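Local coordinates for variant surface glycoprotein MITat 1.13 (Trypanosoma brucei, PDB 6Z8H), which probably forms part of the dense, antigenically variable coat of the parasite surface that lets the trypanosome evade the immune response of its host, at residues G36-S39 / R40-R44; A111-S114 / K115-A119; L257-N260 / A261-H265. All coordinates share one frame; numbering follows the deposited sequence.

Contact 1: G36-S39 / R40-R44. With MAN (alpha-D-mannopyranose), chain C; NAG (2-acetamido-2-deoxy-beta-D-glucopyranose), chain F.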
loop_
_atom_site.group_PDB
_atom_site.type_symbol
_atom_site.label_atom_id
_atom_site.label_comp_id
_atom_site.label_asym_id
_atom_site.label_seq_id
_atom_site.Cartn_x
_atom_site.Cartn_y
_atom_site.Cartn_z
ATOM N N GLY A 36 5.300 1.474 21.427
ATOM C CA GLY A 36 3.860 1.412 21.600
ATOM C C GLY A 36 3.120 2.254 20.581
ATOM O O GLY A 36 2.091 1.831 20.046
ATOM N N CYS A 37 3.612 3.455 20.298
ATOM C CA CYS A 37 2.958 4.299 19.311
ATOM C C CYS A 37 2.983 3.641 17.936
ATOM O O CYS A 37 1.969 3.620 17.225
ATOM C CB CYS A 37 3.611 5.670 19.212
ATOM S SG CYS A 37 3.358 6.729 20.646
ATOM N N LYS A 38 4.110 3.033 17.574
ATOM C CA LYS A 38 4.223 2.402 16.268
ATOM C C LYS A 38 3.318 1.194 16.203
ATOM O O LYS A 38 2.602 1.010 15.214
ATOM C CB LYS A 38 5.673 1.992 16.005
ATOM C CG LYS A 38 5.895 1.263 14.679
ATOM C CD LYS A 38 7.370 0.861 14.486
ATOM C CE LYS A 38 7.483 -0.041 13.260
ATOM N NZ LYS A 38 8.840 -0.532 13.070
ATOM N N SER A 39 3.333 0.348 17.235
ATOM C CA SER A 39 2.483 -0.836 17.259
ATOM C C SER A 39 1.015 -0.456 17.175
ATOM O O SER A 39 0.253 -1.052 16.397
ATOM C CB SER A 39 2.746 -1.662 18.515
ATOM O OG SER A 39 1.835 -2.742 18.569
ATOM N N ARG A 40 0.596 0.568 17.914
ATOM C CA ARG A 40 -0.820 0.906 17.928
ATOM C C ARG A 40 -1.240 1.463 16.578
ATOM O O ARG A 40 -2.319 1.134 16.068
ATOM C CB ARG A 40 -1.138 1.903 19.048
ATOM C CG ARG A 40 -2.646 2.062 19.220
ATOM C CD ARG A 40 -3.053 3.225 20.127
ATOM N NE ARG A 40 -2.467 3.157 21.461
ATOM C CZ ARG A 40 -2.855 3.903 22.488
ATOM N NH1 ARG A 40 -3.818 4.796 22.348
ATOM N NH2 ARG A 40 -2.231 3.787 23.646
ATOM N N LEU A 41 -0.404 2.296 15.973
ATOM C CA LEU A 41 -0.762 2.909 14.698
ATOM C C LEU A 41 -0.854 1.866 13.584
ATOM O O LEU A 41 -1.766 1.915 12.730
ATOM C CB LEU A 41 0.257 3.987 14.342
ATOM C CG LEU A 41 -0.109 4.950 13.208
ATOM C CD1 LEU A 41 -1.476 5.602 13.475
ATOM C CD2 LEU A 41 0.978 5.999 12.966
ATOM N N LEU A 42 0.051 0.882 13.595
ATOM C CA LEU A 42 -0.018 -0.198 12.620
ATOM C C LEU A 42 -1.199 -1.119 12.902
ATOM O O LEU A 42 -1.804 -1.649 11.964
ATOM C CB LEU A 42 1.279 -0.996 12.630
ATOM C CG LEU A 42 2.490 -0.301 12.048
ATOM C CD1 LEU A 42 3.749 -1.131 12.295
ATOM C CD2 LEU A 42 2.339 -0.080 10.553
ATOM N N LYS A 43 -1.570 -1.306 14.172
ATOM C CA LYS A 43 -2.772 -2.077 14.488
ATOM C C LYS A 43 -4.033 -1.362 14.021
ATOM O O LYS A 43 -4.976 -2.003 13.539
ATOM C CB LYS A 43 -2.840 -2.336 15.998
ATOM C CG LYS A 43 -2.097 -3.593 16.434
ATOM C CD LYS A 43 -2.146 -3.817 17.942
ATOM C CE LYS A 43 -0.934 -4.625 18.379
ATOM N NZ LYS A 43 -1.132 -5.371 19.665
ATOM N N ARG A 44 -4.081 -0.038 14.161
ATOM C CA ARG A 44 -5.210 0.722 13.643
ATOM C C ARG A 44 -5.261 0.662 12.120
ATOM O O ARG A 44 -6.343 0.514 11.523
ATOM C CB ARG A 44 -5.123 2.160 14.112
ATOM C CG ARG A 44 -5.285 2.343 15.613
ATOM C CD ARG A 44 -5.144 3.800 15.953
ATOM N NE ARG A 44 -6.218 4.601 15.370
ATOM C CZ ARG A 44 -6.113 5.900 15.099
ATOM N NH1 ARG A 44 -4.976 6.552 15.345
ATOM N NH2 ARG A 44 -7.133 6.569 14.594
HETATM C C1 MAN C . 6.791 -5.855 18.870
HETATM C C2 MAN C . 6.579 -4.531 18.115
HETATM C C3 MAN C . 6.379 -3.378 19.035
HETATM C C4 MAN C . 5.330 -3.673 20.127
HETATM C C5 MAN C . 5.682 -4.987 20.848
HETATM C C6 MAN C . 4.584 -5.379 21.826
HETATM O O2 MAN C . 5.360 -4.569 17.378
HETATM O O3 MAN C . 6.028 -2.200 18.345
HETATM O O4 MAN C . 5.328 -2.615 21.105
HETATM O O5 MAN C . 5.813 -6.040 19.883
HETATM O O6 MAN C . 3.952 -4.154 22.275
HETATM C C1 NAG F . 12.303 -3.968 14.567
HETATM C C2 NAG F . 11.511 -3.752 15.860
HETATM C C3 NAG F . 11.928 -4.809 16.850
HETATM C C4 NAG F . 11.695 -6.161 16.225
HETATM C C5 NAG F . 12.458 -6.233 14.890
HETATM C C6 NAG F . 12.345 -7.531 14.142
HETATM C C7 NAG F . 10.787 -1.461 16.234
HETATM C C8 NAG F . 11.145 -0.115 16.734
HETATM N N2 NAG F . 11.632 -2.409 16.358
HETATM O O3 NAG F . 11.148 -4.593 18.017
HETATM O O4 NAG F . 12.202 -7.267 16.951
HETATM O O5 NAG F . 12.049 -5.233 14.080
HETATM O O6 NAG F . 10.983 -7.843 13.907
HETATM O O7 NAG F . 9.772 -1.636 15.692
#

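Contact 2: A111-S114 / K115-A119. With NAG (2-acetamido-2-deoxy-beta-D-glucopyranose), chain E.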
loop_
_atom_site.group_PDB
_atom_site.type_symbol
_atom_site.label_atom_id
_atom_site.label_comp_id
_atom_site.label_asym_id
_atom_site.label_seq_id
_atom_site.Cartn_x
_atom_site.Cartn_y
_atom_site.Cartn_z
ATOM N N ALA A 111 -3.637 6.102 0.605
ATOM C CA ALA A 111 -3.106 7.301 1.254
ATOM C C ALA A 111 -2.800 7.046 2.723
ATOM O O ALA A 111 -1.800 7.559 3.251
ATOM C CB ALA A 111 -4.105 8.446 1.080
ATOM N N ALA A 112 -3.630 6.236 3.390
ATOM C CA ALA A 112 -3.407 5.930 4.801
ATOM C C ALA A 112 -2.201 5.015 4.983
ATOM O O ALA A 112 -1.387 5.220 5.896
ATOM C CB ALA A 112 -4.662 5.300 5.391
ATOM N N ILE A 113 -2.045 4.015 4.126
ATOM C CA ILE A 113 -0.881 3.139 4.211
ATOM C C ILE A 113 0.400 3.956 4.096
ATOM O O ILE A 113 1.343 3.808 4.893
ATOM C CB ILE A 113 -0.915 2.060 3.118
ATOM C CG1 ILE A 113 -2.045 1.061 3.392
ATOM C CG2 ILE A 113 0.467 1.399 3.006
ATOM C CD1 ILE A 113 -2.346 0.163 2.193
ATOM N N SER A 114 0.456 4.853 3.115
ATOM C CA SER A 114 1.704 5.579 2.907
ATOM C C SER A 114 1.995 6.513 4.071
ATOM O O SER A 114 3.147 6.632 4.499
ATOM C CB SER A 114 1.664 6.357 1.606
ATOM O OG SER A 114 0.815 7.470 1.683
ATOM N N LYS A 115 0.973 7.178 4.607
ATOM C CA LYS A 115 1.187 8.143 5.683
ATOM C C LYS A 115 1.493 7.456 7.009
ATOM O O LYS A 115 2.374 7.904 7.753
ATOM C CB LYS A 115 -0.028 9.067 5.743
ATOM C CG LYS A 115 -0.049 10.073 4.603
ATOM C CD LYS A 115 -1.380 10.774 4.469
ATOM C CE LYS A 115 -1.339 11.876 3.423
ATOM N NZ LYS A 115 -2.461 12.831 3.618
ATOM N N ILE A 116 0.845 6.335 7.301
ATOM C CA ILE A 116 1.127 5.595 8.528
ATOM C C ILE A 116 2.510 4.966 8.479
ATOM O O ILE A 116 3.226 4.978 9.483
ATOM C CB ILE A 116 0.030 4.547 8.800
ATOM C CG1 ILE A 116 -1.214 5.195 9.407
ATOM C CG2 ILE A 116 0.579 3.427 9.671
ATOM C CD1 ILE A 116 -2.362 4.265 9.592
ATOM N N GLU A 117 2.905 4.387 7.343
ATOM C CA GLU A 117 4.219 3.757 7.252
ATOM C C GLU A 117 5.347 4.791 7.335
ATOM O O GLU A 117 6.378 4.525 7.963
ATOM C CB GLU A 117 4.322 2.906 5.978
ATOM C CG GLU A 117 3.437 1.654 6.015
ATOM C CD GLU A 117 3.937 0.569 6.985
ATOM O OE1 GLU A 117 4.875 0.823 7.774
ATOM O OE2 GLU A 117 3.355 -0.543 6.930
ATOM N N GLU A 118 5.152 5.999 6.778
ATOM C CA GLU A 118 6.141 7.060 6.955
ATOM C C GLU A 118 6.275 7.430 8.426
ATOM O O GLU A 118 7.393 7.588 8.931
ATOM C CB GLU A 118 5.779 8.288 6.111
ATOM C CG GLU A 118 6.834 9.384 6.201
ATOM C CD GLU A 118 6.609 10.549 5.274
ATOM O OE1 GLU A 118 5.784 10.427 4.355
ATOM O OE2 GLU A 118 7.254 11.598 5.413
ATOM N N ALA A 119 5.155 7.582 9.138
ATOM C CA ALA A 119 5.229 7.901 10.561
ATOM C C ALA A 119 5.881 6.780 11.350
ATOM O O ALA A 119 6.640 7.048 12.287
ATOM C CB ALA A 119 3.829 8.200 11.089
HETATM C C1 NAG E . 6.542 14.240 7.379
HETATM C C2 NAG E . 5.757 14.697 6.062
HETATM C C3 NAG E . 6.665 15.170 4.996
HETATM C C4 NAG E . 7.639 16.174 5.565
HETATM C C5 NAG E . 8.264 15.557 6.792
HETATM C C6 NAG E . 9.283 16.477 7.420
HETATM C C7 NAG E . 3.561 13.815 5.394
HETATM C C8 NAG E . 2.852 12.593 4.971
HETATM N N2 NAG E . 4.858 13.609 5.648
HETATM O O3 NAG E . 5.916 15.790 3.980
HETATM O O4 NAG E . 8.537 16.210 4.537
HETATM O O5 NAG E . 7.297 15.332 7.747
HETATM O O6 NAG E . 10.091 15.726 8.278
HETATM O O7 NAG E . 3.007 14.844 5.431
HETATM O O HOH W 1 3.636 9.381 3.385
#

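Contact 3: L257-N260 / A261-H265. With NAG (2-acetamido-2-deoxy-beta-D-glucopyranose), chain E.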
loop_
_atom_site.group_PDB
_atom_site.type_symbol
_atom_site.label_atom_id
_atom_site.label_comp_id
_atom_site.label_asym_id
_atom_site.label_seq_id
_atom_site.Cartn_x
_atom_site.Cartn_y
_atom_site.Cartn_z
ATOM N N LEU A 257 8.886 14.303 14.609
ATOM C CA LEU A 257 7.714 13.837 13.870
ATOM C C LEU A 257 7.000 14.962 13.139
ATOM O O LEU A 257 6.335 14.717 12.119
ATOM C CB LEU A 257 6.717 13.167 14.813
ATOM C CG LEU A 257 6.688 11.634 14.878
ATOM C CD1 LEU A 257 5.794 11.155 16.017
ATOM C CD2 LEU A 257 6.259 11.076 13.568
ATOM N N GLY A 258 7.077 16.180 13.647
ATOM C CA GLY A 258 6.293 17.249 13.055
ATOM C C GLY A 258 4.834 16.856 13.030
ATOM O O GLY A 258 4.273 16.407 14.028
ATOM N N SER A 259 4.219 17.013 11.870
ATOM C CA SER A 259 2.816 16.679 11.695
ATOM C C SER A 259 2.612 15.296 11.086
ATOM O O SER A 259 1.497 14.988 10.659
ATOM C CB SER A 259 2.129 17.768 10.877
ATOM O OG SER A 259 2.598 17.831 9.547
ATOM N N ASN A 260 3.647 14.460 11.037
ATOM C CA ASN A 260 3.534 13.184 10.334
ATOM C C ASN A 260 2.498 12.283 10.991
ATOM O O ASN A 260 1.735 11.597 10.299
ATOM C CB ASN A 260 4.859 12.437 10.370
ATOM C CG ASN A 260 5.882 12.904 9.335
ATOM O OD1 ASN A 260 6.993 12.367 9.311
ATOM N ND2 ASN A 260 5.545 13.893 8.512
ATOM N N ALA A 261 2.466 12.253 12.327
ATOM C CA ALA A 261 1.506 11.384 12.995
ATOM C C ALA A 261 0.100 11.955 12.910
ATOM O O ALA A 261 -0.869 11.204 12.786
ATOM C CB ALA A 261 1.901 11.169 14.448
ATOM N N THR A 262 -0.030 13.283 12.943
ATOM C CA THR A 262 -1.336 13.908 12.787
ATOM C C THR A 262 -1.906 13.619 11.412
ATOM O O THR A 262 -3.088 13.306 11.291
ATOM C CB THR A 262 -1.205 15.419 12.992
ATOM O OG1 THR A 262 -0.586 15.688 14.253
ATOM C CG2 THR A 262 -2.560 16.104 12.900
ATOM N N VAL A 263 -1.086 13.721 10.363
ATOM C CA VAL A 263 -1.548 13.475 9.001
ATOM C C VAL A 263 -1.931 12.015 8.808
ATOM O O VAL A 263 -2.886 11.710 8.084
ATOM C CB VAL A 263 -0.450 13.933 8.025
ATOM C CG1 VAL A 263 -0.641 13.396 6.670
ATOM C CG2 VAL A 263 -0.371 15.463 7.994
ATOM N N ALA A 264 -1.200 11.092 9.437
ATOM C CA ALA A 264 -1.572 9.682 9.404
ATOM C C ALA A 264 -2.926 9.454 10.069
ATOM O O ALA A 264 -3.803 8.778 9.508
ATOM C CB ALA A 264 -0.471 8.856 10.067
ATOM N N HIS A 265 -3.116 10.028 11.261
ATOM C CA HIS A 265 -4.400 9.959 11.951
ATOM C C HIS A 265 -5.516 10.490 11.063
ATOM O O HIS A 265 -6.594 9.895 10.978
ATOM C CB HIS A 265 -4.301 10.797 13.222
ATOM C CG HIS A 265 -5.355 10.537 14.260
ATOM N ND1 HIS A 265 -5.481 9.331 14.911
ATOM C CD2 HIS A 265 -6.233 11.374 14.857
ATOM C CE1 HIS A 265 -6.416 9.425 15.841
ATOM N NE2 HIS A 265 -6.870 10.664 15.847
HETATM C C1 NAG E . 6.542 14.240 7.379
HETATM C C2 NAG E . 5.757 14.697 6.062
HETATM C C3 NAG E . 6.665 15.170 4.996
HETATM C C4 NAG E . 7.639 16.174 5.565
HETATM C C5 NAG E . 8.264 15.557 6.792
HETATM C C6 NAG E . 9.283 16.477 7.420
HETATM C C7 NAG E . 3.561 13.815 5.394
HETATM C C8 NAG E . 2.852 12.593 4.971
HETATM N N2 NAG E . 4.858 13.609 5.648
HETATM O O3 NAG E . 5.916 15.790 3.980
HETATM O O4 NAG E . 8.537 16.210 4.537
HETATM O O5 NAG E . 7.297 15.332 7.747
HETATM O O6 NAG E . 10.091 15.726 8.278
HETATM O O7 NAG E . 3.007 14.844 5.431
HETATM O O HOH W 2 2.662 14.290 14.263
#

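Contact 1: G36-S39 / R40-R44
Lys38 and Leu42, one helical turn apart, lie side by side and point the same way. The lysine CB points away from residues 40-44; CG, anti to the backbone N (chi1 178°), lies 4.0 Å from Leu42 CD1. The chain beyond is fully extended, and CD and CE run past the acetamide oxygen O7 of the chain F N-acetylglucosamine, with Lys38 CE also 4.0 Å from Leu42 CD1. At the tip, Lys38 NZ donates to O7 of that sugar (3.0 Å) and to the side-chain oxygen of Asn124, so the ammonium is gripped by glycan and protein together; Glu118 of the second subunit adds a long, weak ion pair. The turn belongs to the start of helix 34-75, one of the two long helices that each subunit contributes to the elongated variant surface glycoprotein dimer. Its backbone is tied by regular i to i+4 bonds, among them Leu42 N to Lys38 O (3.0 Å) and Lys43 N to Ser39 O (2.9 Å). On another side of the turn, the extended chain of Lys43 runs alongside Ser39, from the serine carbonyl oxygen to the hydroxyl, Lys43 CE reaching Ser39 OG at 3.4 Å, while Ser39 CB sits 3.3 Å from O3 of the mannose. Leu41 packs on Pro188. Arg40 bends at chi3 (-56°), which carries its guanidinium into salt bridges with Glu172 and Glu185, and Cys37 closes a disulfide with Cys31.

Contact 2: A111-S114 / K115-A119
Ser114 and Lys115 share one acceptor, the carbonyl oxygen of Ala111. Lys115 N donates to Ala111 O at 3.1 Å as the ordinary helical bond, and Ser114 OG donates a hydrogen bond to Ala111 O at the same length. The hydroxyl stands above the carbonyl plane, on the same face as the amide, because chi1 of 72° sets OG between the backbone N and the carbonyl carbon and folds it back along the helix. Lys115 CG passes 3.3 Å from Ala111 O before its extended chain leads away. On another side of the helix, Glu117 CG lies 4.2 Å from Ile113 CG2, and the chain bends beyond it, at chi2. All of this lies on helix 78-129, which packs against helix 34-75 through Ile113 and Ile116 and against helix 260-273 through Ala112 and Ile116; Ile113 also meets its own counterpart in the second subunit, so the turn faces the dimer interface. A shell further out is Glu118. With CG anti to the backbone N (chi1 -176°) and the chain extended, its carboxylate extends to the chain E N-acetylglucosamine, where the acetamide N2 donates to Glu118 OE2 at 3.1 Å through a rather bent bond (140°). The same OE2 accepts from Asn124 of the second subunit and has a long, weak ion pair with Lys38 of that subunit; these partners would help to keep the carboxylate ionised. The other oxygen, Glu118 OE1, accepts a hydrogen bond from a water at 2.6 Å, which also donates weakly to Ser114 O, bridging the carboxylate to the carbonyl of the preceding turn.

Contact 3: L257-N260 / A261-H265
Leu257 lays its branched end over the first turn of the helix, CD1 against the methyl CB of Ala261 at 4.2 Å and CD2 beside the Ala261 amide. Its CB points toward the helix, and behind it the leucine packs on Val122 and Tyr123 of helix 78-129. Leu257 to Asn260 form a type II' beta turn closed by Asn260 N to Leu257 O (2.9 Å), with Gly258 taking the positive phi (55°) of the second position. The turn delivers the chain from strand 247-253 into helix 260-273, and Ser259 stands at the N-cap. The cap serine makes no side-chain capping bond; its carbonyl accepts from Val263 N at 2.9 Å, nearly along the C=O axis. A water accepts from Thr262 N and donates to Gly258 O at 2.7 Å, tying the turn to the opening of the helix. Val263, whose amide reaches the cap carbonyl, also sets CG2 3.3 Å from Ser259 O, where that methyl touches the serine hydroxyl more loosely. Asn260 carries the N-linked glycan: its ND2 is covalently joined to C1 of the chain E N-acetylglucosamine, as expected of the Asn-Ala-Thr sequon that ends at Thr262. With CG anti to its own carbonyl carbon (chi1 -81°), the amide is directed off the helix, while OD1 keeps a weak hydrogen bond with Asn124 of the second subunit. The sugar leans back on the helix, its acetamide methyl C8 coming 4.0 Å from Val263 CG1.

From the N terminus, the chain meets contact 1 at the start of helix 34-75, then contact 2 on the following helix 78-129, and contact 3 at the start of helix 260-273. Each is a local turn within one continuous stretch, so none closes a long loop; they come in series and neither nest nor cross. In space they sit close. Leu41 and Leu42 of contact 1 pack on Ile116 of contact 2, joining the two long helices. Ile116 packs on Ala264 and Lys115 on Val263, and contacts 2 and 3 share the chain E sugar. Arg44 probably hydrogen-bonds His265, connecting contact 1 to contact 3.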